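Long-range contacts in tail spike protein gp49 (Pseudomonas phage LKA1, PDB 4RU4), which is the trimeric tailspike of a Pseudomonas phage and, as an O-specific polysaccharide lyase, probably degrades the surface polysaccharide of the host during entry: residues 13-18 against 66-71; 59-64 against 82-87; 516-521 against 592-597. One frame throughout, in Å; residues are numbered along the deposited sequence. Where two conformers were deposited one is given.

Contacts 1 and 2 lie side by side, their centres 10 Å apart, and share the helix 55-65: L60 serves both, A63 meets V70 of contact 1, and Q61 and V64 reach strand 82-86 in contact 2. The centre of contact 3, in the C-terminal Ig-like part of the chain, is about 82 and 80 Å from theirs. All three are partly buried. Contact 1 joins a loop to the chain leaving the helix through backbone bonds and apolar packing, contact 2 joins helix to strand through a side-chain amide, and contact 3 is an antiparallel strand pair with the other two subunits at its polar face, the second reaching Q596 alone.

Contact 1: 13-18 against 66-71; sequences GRVTPA and SGAPVH
The guanidinium of R14 lies over A68, whose CB sits beneath the centre of one face, 3.4 Å from CZ. P69 approaches the same group obliquely, its CD 3.4 Å from R14 NE, which the bend at chi3 (-90°) turns toward it; the two side chains cross obliquely. At the edge of the H71 imidazole, near the ring plane, is the methyl CG2 of T16, while G13 N approaches the ring obliquely. G13 and R14 are poorly ordered, and their positions are accordingly less certain than those of their neighbours.

The backbones are joined by a single bridge between V15 and V70. H71 N donates to V15 O at 2.8 Å in a nearly straight bond. P69 O receives V15 N at 3.0 Å and, weakly, R14 N, so one carbonyl binds two successive amides. The bridge ties the first modelled residues to the chain where it leaves helix 55-65 for strand 70-72. This strand pairs in parallel with 89-93, among the first strands of the parallel stack, consistent with the N-terminal end of the pectin lyase-like beta-helix.

V15 places its two methyls against different neighbours: CG1 meets A68 CB at 3.9 Å, and CG2 meets V70 CG2. The next two residues crowd H71 O, with T16 CA making a CA-H...O contact and P17 CD coming within 3.1 Å of that oxygen. At the other end, S66 OG accepts from A68 N (3.1 Å) in an ST turn spanning G67, the first residue to leave helical backbone angles, with positive phi; the same hydroxyl is hydrogen-bonded to A63 O. R14 and P69 also pack against S74 of a second subunit.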
loop_
_atom_site.group_PDB
_atom_site.type_symbol
_atom_site.label_atom_id
_atom_site.label_comp_id
_atom_site.label_asym_id
_atom_site.label_seq_id
_atom_site.Cartn_x
_atom_site.Cartn_y
_atom_site.Cartn_z
ATOM N N GLY B 13 14.513 3.267 -32.166
ATOM C CA GLY B 13 15.756 2.554 -32.402
ATOM C C GLY B 13 16.461 2.998 -33.674
ATOM O O GLY B 13 15.895 3.736 -34.474
ATOM N N ARG B 14 17.698 2.546 -33.862
ATOM C CA ARG B 14 18.474 2.900 -35.048
ATOM C C ARG B 14 18.065 2.121 -36.314
ATOM O O ARG B 14 17.641 2.733 -37.295
ATOM C CB ARG B 14 19.975 2.741 -34.790
ATOM C CG ARG B 14 20.605 3.818 -33.931
ATOM C CD ARG B 14 22.125 3.814 -34.118
ATOM N NE ARG B 14 22.835 2.928 -33.190
ATOM C CZ ARG B 14 24.030 2.377 -33.422
ATOM N NH1 ARG B 14 24.592 1.592 -32.506
ATOM N NH2 ARG B 14 24.663 2.596 -34.574
ATOM N N VAL B 15 18.187 0.792 -36.299
ATOM C CA VAL B 15 17.891 -0.007 -37.493
ATOM C C VAL B 15 16.512 -0.660 -37.464
ATOM O O VAL B 15 15.920 -0.830 -36.403
ATOM C CB VAL B 15 18.941 -1.122 -37.729
ATOM C CG1 VAL B 15 20.338 -0.526 -37.812
ATOM C CG2 VAL B 15 18.871 -2.177 -36.623
ATOM N N THR B 16 16.007 -1.037 -38.635
ATOM C CA THR B 16 14.740 -1.752 -38.712
ATOM C C THR B 16 14.949 -3.091 -39.392
ATOM O O THR B 16 15.932 -3.270 -40.112
ATOM C CB THR B 16 13.675 -0.970 -39.499
ATOM O OG1 THR B 16 14.114 -0.808 -40.855
ATOM C CG2 THR B 16 13.417 0.385 -38.849
ATOM N N PRO B 17 14.018 -4.037 -39.185
ATOM C CA PRO B 17 14.080 -5.303 -39.933
ATOM C C PRO B 17 14.000 -5.057 -41.453
ATOM O O PRO B 17 14.661 -5.760 -42.220
ATOM C CB PRO B 17 12.825 -6.057 -39.452
ATOM C CG PRO B 17 12.507 -5.457 -38.098
ATOM C CD PRO B 17 12.911 -4.011 -38.207
ATOM N N ALA B 18 13.188 -4.087 -41.881
ATOM C CA ALA B 18 13.078 -3.729 -43.304
ATOM C C ALA B 18 14.430 -3.451 -43.948
ATOM O O ALA B 18 14.683 -3.870 -45.080
ATOM C CB ALA B 18 12.160 -2.507 -43.491
ATOM N N SER B 66 23.560 -6.358 -35.645
ATOM C CA SER B 66 24.228 -5.119 -35.983
ATOM C C SER B 66 24.772 -4.412 -34.735
ATOM O O SER B 66 25.674 -3.579 -34.845
ATOM C CB SER B 66 23.282 -4.178 -36.742
ATOM O OG SER B 66 22.422 -3.468 -35.843
ATOM N N GLY B 67 24.218 -4.713 -33.555
ATOM C CA GLY B 67 24.625 -4.001 -32.349
ATOM C C GLY B 67 23.911 -2.671 -32.111
ATOM O O GLY B 67 24.027 -2.065 -31.034
ATOM N N ALA B 68 23.189 -2.194 -33.119
ATOM C CA ALA B 68 22.357 -1.006 -32.963
ATOM C C ALA B 68 21.010 -1.360 -32.332
ATOM O O ALA B 68 20.535 -2.497 -32.466
ATOM C CB ALA B 68 22.145 -0.343 -34.317
ATOM N N PRO B 69 20.375 -0.383 -31.648
ATOM C CA PRO B 69 19.002 -0.597 -31.186
ATOM C C PRO B 69 18.102 -0.875 -32.382
ATOM O O PRO B 69 18.278 -0.274 -33.447
ATOM C CB PRO B 69 18.621 0.752 -30.526
ATOM C CG PRO B 69 19.917 1.369 -30.151
ATOM C CD PRO B 69 20.898 0.934 -31.239
ATOM N N VAL B 70 17.159 -1.797 -32.211
ATOM C CA VAL B 70 16.287 -2.218 -33.294
ATOM C C VAL B 70 14.884 -1.671 -33.084
ATOM O O VAL B 70 14.299 -1.832 -32.014
ATOM C CB VAL B 70 16.243 -3.756 -33.383
ATOM C CG1 VAL B 70 15.287 -4.232 -34.490
ATOM C CG2 VAL B 70 17.666 -4.284 -33.620
ATOM N N HIS B 71 14.354 -1.010 -34.107
ATOM C CA HIS B 71 12.970 -0.590 -34.086
ATOM C C HIS B 71 12.165 -1.479 -35.025
ATOM O O HIS B 71 12.529 -1.646 -36.186
ATOM C CB HIS B 71 12.804 0.870 -34.518
ATOM C CG HIS B 71 11.371 1.281 -34.608
ATOM N ND1 HIS B 71 10.568 1.416 -33.495
ATOM C CD2 HIS B 71 10.576 1.521 -35.676
ATOM C CE1 HIS B 71 9.343 1.739 -33.874
ATOM N NE2 HIS B 71 9.321 1.811 -35.192
#

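Contact 2: 59-64 against 82-87; sequences ALQAAV and GISSTG
Q61 OE1 is gripped by two donors, S84 N at 3.0 Å and a water at 2.8 Å. The peptide N-H lies in the plane of the side-chain carbonyl, on a lone pair, and its bond is close to straight (162°). The other half of the amide returns the bond: Q61 NE2 donates to S84 O at 2.9 Å, with the acceptor close to the amide plane. The peptide N-H and C=O of S84 are thus both engaged by one glutamine, a two-point grip that fixes the rotation of the amide. The water also hydrogen-bonds S84 OG, and Q61 NE2 has a further acceptor in D65 OD1. CG of Q61 stands anti to the backbone N, and the bend at chi2 (65°) places CD beside the strand.

Apolar contacts accompany this polar clasp. I83 and S85 each have two conformers, and in those described here I83 divides its branches between two helix residues one turn apart: CD1 meets L60 CD1 at 3.7 Å, and CG2 meets V64 CG2 at 3.9 Å. The other methyl of V64, CG1, reaches S85 CB (4.1 Å) and lies near S84 O.

The arrangement is a helix laid almost parallel to a strand: the axes of segments 59-64 and 82-86 run 13° apart in the same N-to-C sense, 8.3 Å from each other at their closest. Such a helix is consistent with a cap on the open end of the beta-helix. Strand 82-86 runs parallel to strand 113-120 on its other flank, while L60 continues to I72 of strand 70-72 and to Y77 and I79 of strand 75-79.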
loop_
_atom_site.group_PDB
_atom_site.type_symbol
_atom_site.label_atom_id
_atom_site.label_comp_id
_atom_site.label_asym_id
_atom_site.label_seq_id
_atom_site.Cartn_x
_atom_site.Cartn_y
_atom_site.Cartn_z
ATOM N N ALA B 59 16.283 -11.407 -41.243
ATOM C CA ALA B 59 16.355 -9.947 -41.154
ATOM C C ALA B 59 16.393 -9.429 -39.705
ATOM O O ALA B 59 17.184 -8.535 -39.369
ATOM C CB ALA B 59 15.189 -9.289 -41.941
ATOM N N LEU B 60 15.535 -9.983 -38.851
ATOM C CA LEU B 60 15.456 -9.535 -37.465
ATOM C C LEU B 60 16.717 -9.913 -36.737
ATOM O O LEU B 60 17.270 -9.108 -36.004
ATOM C CB LEU B 60 14.276 -10.189 -36.758
ATOM C CG LEU B 60 12.963 -9.434 -36.827
ATOM C CD1 LEU B 60 11.839 -10.385 -36.437
ATOM C CD2 LEU B 60 13.034 -8.242 -35.881
ATOM N N GLN B 61 17.184 -11.140 -36.953
ATOM C CA GLN B 61 18.435 -11.576 -36.315
ATOM C C GLN B 61 19.609 -10.718 -36.764
ATOM O O GLN B 61 20.464 -10.347 -35.941
ATOM C CB GLN B 61 18.733 -13.071 -36.563
ATOM C CG GLN B 61 19.957 -13.566 -35.785
ATOM C CD GLN B 61 19.720 -13.526 -34.273
ATOM O OE1 GLN B 61 18.846 -14.224 -33.754
ATOM N NE2 GLN B 61 20.478 -12.691 -33.572
ATOM N N ALA B 62 19.657 -10.404 -38.057
ATOM C CA ALA B 62 20.746 -9.566 -38.592
ATOM C C ALA B 62 20.690 -8.151 -38.018
ATOM O O ALA B 62 21.739 -7.523 -37.738
ATOM C CB ALA B 62 20.718 -9.522 -40.134
ATOM N N ALA B 63 19.474 -7.647 -37.829
ATOM C CA ALA B 63 19.309 -6.324 -37.227
ATOM C C ALA B 63 19.847 -6.314 -35.795
ATOM O O ALA B 63 20.590 -5.403 -35.402
ATOM C CB ALA B 63 17.826 -5.891 -37.246
ATOM N N VAL B 64 19.446 -7.314 -35.011
ATOM C CA VAL B 64 19.984 -7.476 -33.666
ATOM C C VAL B 64 21.505 -7.573 -33.715
ATOM O O VAL B 64 22.196 -6.928 -32.933
ATOM C CB VAL B 64 19.386 -8.711 -32.960
ATOM C CG1 VAL B 64 20.184 -9.073 -31.718
ATOM C CG2 VAL B 64 17.909 -8.451 -32.608
ATOM N N GLY B 82 14.716 -18.921 -32.827
ATOM C CA GLY B 82 14.739 -17.869 -31.843
ATOM C C GLY B 82 15.551 -16.671 -32.318
ATOM O O GLY B 82 16.483 -16.808 -33.106
ATOM N N ILE B 83 15.187 -15.493 -31.826
ATOM C CA ILE B 83 16.001 -14.298 -31.996
ATOM C C ILE B 83 16.843 -14.131 -30.725
ATOM O O ILE B 83 16.304 -13.883 -29.646
ATOM C CB ILE B 83 15.109 -13.060 -32.197
ATOM C CG1 ILE B 83 14.160 -13.286 -33.388
ATOM C CG2 ILE B 83 15.974 -11.787 -32.331
ATOM C CD1 ILE B 83 13.026 -12.267 -33.479
ATOM N N SER B 84 18.156 -14.279 -30.842
ATOM C CA SER B 84 18.993 -14.351 -29.644
ATOM C C SER B 84 20.198 -13.412 -29.633
ATOM O O SER B 84 20.660 -12.938 -30.675
ATOM C CB SER B 84 19.456 -15.804 -29.435
ATOM O OG SER B 84 20.343 -16.179 -30.474
ATOM N N SER B 85 20.728 -13.166 -28.444
ATOM C CA SER B 85 21.942 -12.388 -28.346
ATOM C C SER B 85 22.716 -12.754 -27.096
ATOM O O SER B 85 22.188 -13.383 -26.175
ATOM C CB SER B 85 21.594 -10.906 -28.297
ATOM O OG SER B 85 20.809 -10.655 -27.154
ATOM N N THR B 86 23.978 -12.352 -27.079
ATOM C CA THR B 86 24.770 -12.367 -25.860
ATOM C C THR B 86 25.048 -10.915 -25.431
ATOM O O THR B 86 25.205 -10.021 -26.263
ATOM C CB THR B 86 26.054 -13.193 -26.024
ATOM O OG1 THR B 86 26.714 -12.818 -27.231
ATOM C CG2 THR B 86 25.708 -14.662 -26.120
ATOM N N GLY B 87 25.030 -10.664 -24.124
ATOM C CA GLY B 87 25.318 -9.328 -23.609
ATOM C C GLY B 87 24.232 -8.252 -23.686
ATOM O O GLY B 87 23.842 -7.700 -22.651
HETATM O O HOH W 1 19.643 -16.869 -33.203
#

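Contact 3: 516-521 against 592-597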
loop_
_atom_site.group_PDB
_atom_site.type_symbol
_atom_site.label_atom_id
_atom_site.label_comp_id
_atom_site.label_asym_id
_atom_site.label_seq_id
_atom_site.Cartn_x
_atom_site.Cartn_y
_atom_site.Cartn_z
ATOM N N GLY B 516 -17.705 -11.462 28.308
ATOM C CA GLY B 516 -18.248 -11.058 29.600
ATOM C C GLY B 516 -19.676 -10.569 29.527
ATOM O O GLY B 516 -20.235 -10.438 28.445
ATOM N N GLY B 517 -20.286 -10.316 30.682
ATOM C CA GLY B 517 -21.671 -9.871 30.690
ATOM C C GLY B 517 -22.156 -9.641 32.103
ATOM O O GLY B 517 -21.381 -9.781 33.077
ATOM N N ARG B 518 -23.430 -9.278 32.221
ATOM C CA ARG B 518 -24.064 -9.026 33.510
ATOM C C ARG B 518 -25.221 -10.011 33.644
ATOM O O ARG B 518 -26.155 -9.986 32.841
ATOM C CB ARG B 518 -24.569 -7.575 33.608
ATOM C CG ARG B 518 -23.446 -6.516 33.497
ATOM C CD ARG B 518 -23.956 -5.134 33.113
ATOM N NE ARG B 518 -25.010 -4.635 33.998
ATOM C CZ ARG B 518 -24.809 -3.835 35.041
ATOM N NH1 ARG B 518 -23.579 -3.446 35.359
ATOM N NH2 ARG B 518 -25.842 -3.427 35.776
ATOM N N VAL B 519 -25.139 -10.886 34.647
ATOM C CA VAL B 519 -26.172 -11.894 34.887
ATOM C C VAL B 519 -26.919 -11.629 36.194
ATOM O O VAL B 519 -26.313 -11.549 37.265
ATOM C CB VAL B 519 -25.562 -13.319 34.899
ATOM C CG1 VAL B 519 -26.626 -14.365 35.297
ATOM C CG2 VAL B 519 -24.945 -13.642 33.539
ATOM N N GLN B 520 -28.236 -11.470 36.108
ATOM C CA GLN B 520 -29.010 -11.175 37.300
ATOM C C GLN B 520 -29.237 -12.448 38.113
ATOM O O GLN B 520 -29.533 -13.505 37.545
ATOM C CB GLN B 520 -30.347 -10.532 36.947
ATOM C CG GLN B 520 -31.196 -10.264 38.162
ATOM C CD GLN B 520 -32.415 -9.464 37.826
ATOM O OE1 GLN B 520 -32.351 -8.247 37.693
ATOM N NE2 GLN B 520 -33.529 -10.142 37.657
ATOM N N VAL B 521 -29.075 -12.359 39.435
ATOM C CA VAL B 521 -29.466 -13.448 40.334
ATOM C C VAL B 521 -30.335 -12.886 41.462
ATOM O O VAL B 521 -30.146 -11.767 41.885
ATOM C CB VAL B 521 -28.260 -14.215 40.945
ATOM C CG1 VAL B 521 -27.403 -14.858 39.843
ATOM C CG2 VAL B 521 -27.395 -13.300 41.848
ATOM N N GLN B 592 -26.607 -8.088 40.385
ATOM C CA GLN B 592 -26.020 -8.300 39.064
ATOM C C GLN B 592 -24.622 -8.895 39.216
ATOM O O GLN B 592 -23.731 -8.242 39.780
ATOM C CB GLN B 592 -25.931 -6.971 38.288
ATOM C CG GLN B 592 -27.262 -6.305 37.998
ATOM C CD GLN B 592 -28.142 -7.123 37.053
ATOM O OE1 GLN B 592 -27.660 -7.973 36.328
ATOM N NE2 GLN B 592 -29.426 -6.868 37.072
ATOM N N LEU B 593 -24.433 -10.123 38.736
ATOM C CA LEU B 593 -23.114 -10.736 38.700
ATOM C C LEU B 593 -22.418 -10.353 37.380
ATOM O O LEU B 593 -22.824 -10.788 36.303
ATOM C CB LEU B 593 -23.198 -12.265 38.889
ATOM C CG LEU B 593 -23.837 -12.687 40.228
ATOM C CD1 LEU B 593 -23.644 -14.201 40.486
ATOM C CD2 LEU B 593 -23.262 -11.856 41.379
ATOM N N ASN B 594 -21.423 -9.481 37.481
ATOM C CA ASN B 594 -20.657 -8.991 36.331
ATOM C C ASN B 594 -19.457 -9.917 36.129
ATOM O O ASN B 594 -18.549 -9.967 36.973
ATOM C CB ASN B 594 -20.108 -7.586 36.615
ATOM C CG ASN B 594 -21.185 -6.502 36.653
ATOM O OD1 ASN B 594 -21.053 -5.485 35.979
ATOM N ND2 ASN B 594 -22.249 -6.713 37.449
ATOM N N TRP B 595 -19.449 -10.669 35.037
ATOM C CA TRP B 595 -18.417 -11.698 34.863
ATOM C C TRP B 595 -17.645 -11.406 33.606
ATOM O O TRP B 595 -18.160 -10.753 32.672
ATOM C CB TRP B 595 -19.063 -13.100 34.769
ATOM C CG TRP B 595 -19.820 -13.280 33.464
ATOM C CD1 TRP B 595 -21.124 -12.950 33.236
ATOM C CD2 TRP B 595 -19.311 -13.793 32.222
ATOM N NE1 TRP B 595 -21.470 -13.227 31.930
ATOM C CE2 TRP B 595 -20.374 -13.739 31.281
ATOM C CE3 TRP B 595 -18.058 -14.272 31.806
ATOM C CZ2 TRP B 595 -20.234 -14.172 29.955
ATOM C CZ3 TRP B 595 -17.908 -14.699 30.487
ATOM C CH2 TRP B 595 -19.004 -14.641 29.570
ATOM N N GLN B 596 -16.400 -11.867 33.566
ATOM C CA GLN B 596 -15.647 -11.810 32.324
ATOM C C GLN B 596 -14.533 -12.848 32.318
ATOM O O GLN B 596 -14.131 -13.356 33.365
ATOM C CB GLN B 596 -15.098 -10.405 32.071
ATOM C CG GLN B 596 -13.994 -9.956 33.041
ATOM C CD GLN B 596 -13.807 -8.469 32.956
ATOM O OE1 GLN B 596 -14.679 -7.708 33.362
ATOM N NE2 GLN B 596 -12.712 -8.044 32.344
ATOM N N ALA B 597 -14.053 -13.170 31.125
ATOM C CA ALA B 597 -13.138 -14.291 30.943
ATOM C C ALA B 597 -12.172 -13.917 29.822
ATOM O O ALA B 597 -12.577 -13.277 28.839
ATOM C CB ALA B 597 -13.941 -15.578 30.552
HETATM O O HOH W 2 -28.309 -8.417 33.713
#
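Strands 510-522 and 590-600 pair antiparallel in the C-terminal Ig-like domain, and the pairing is tightest where W595 lies against two glycines. G516 CA stands over the six-membered ring, 3.5 Å from its centroid and 6° off the normal, a CH-pi contact. G517 N lies over the same face, 3.3 Å above the plane. G516 CA is 3.1 Å from W595 O, and the CA atoms of G516 and Q596 are 3.8 Å apart. G517 and W595 exchange two backbone hydrogen bonds, as do V519 and L593, where V519 N to L593 O is almost straight (177°). On the W595 side of the pair V519 CG2 touches the indole CD1, and V521 CG1 packs on L593 CD1, both at 3.9 Å.

On the other face the third subunit covers R518, N594 and Q596. R518 and N594 lie side by side, pointing the same way, their flat groups 82° apart. R518 forms a salt bridge with D552, and N594 OD1 accepts from V546 N of the third subunit. Only the Q520-Q592 end is loose. There a water bridges the strands, donating to R518 O at 2.8 Å and to Q592 OE1 at 2.7 Å.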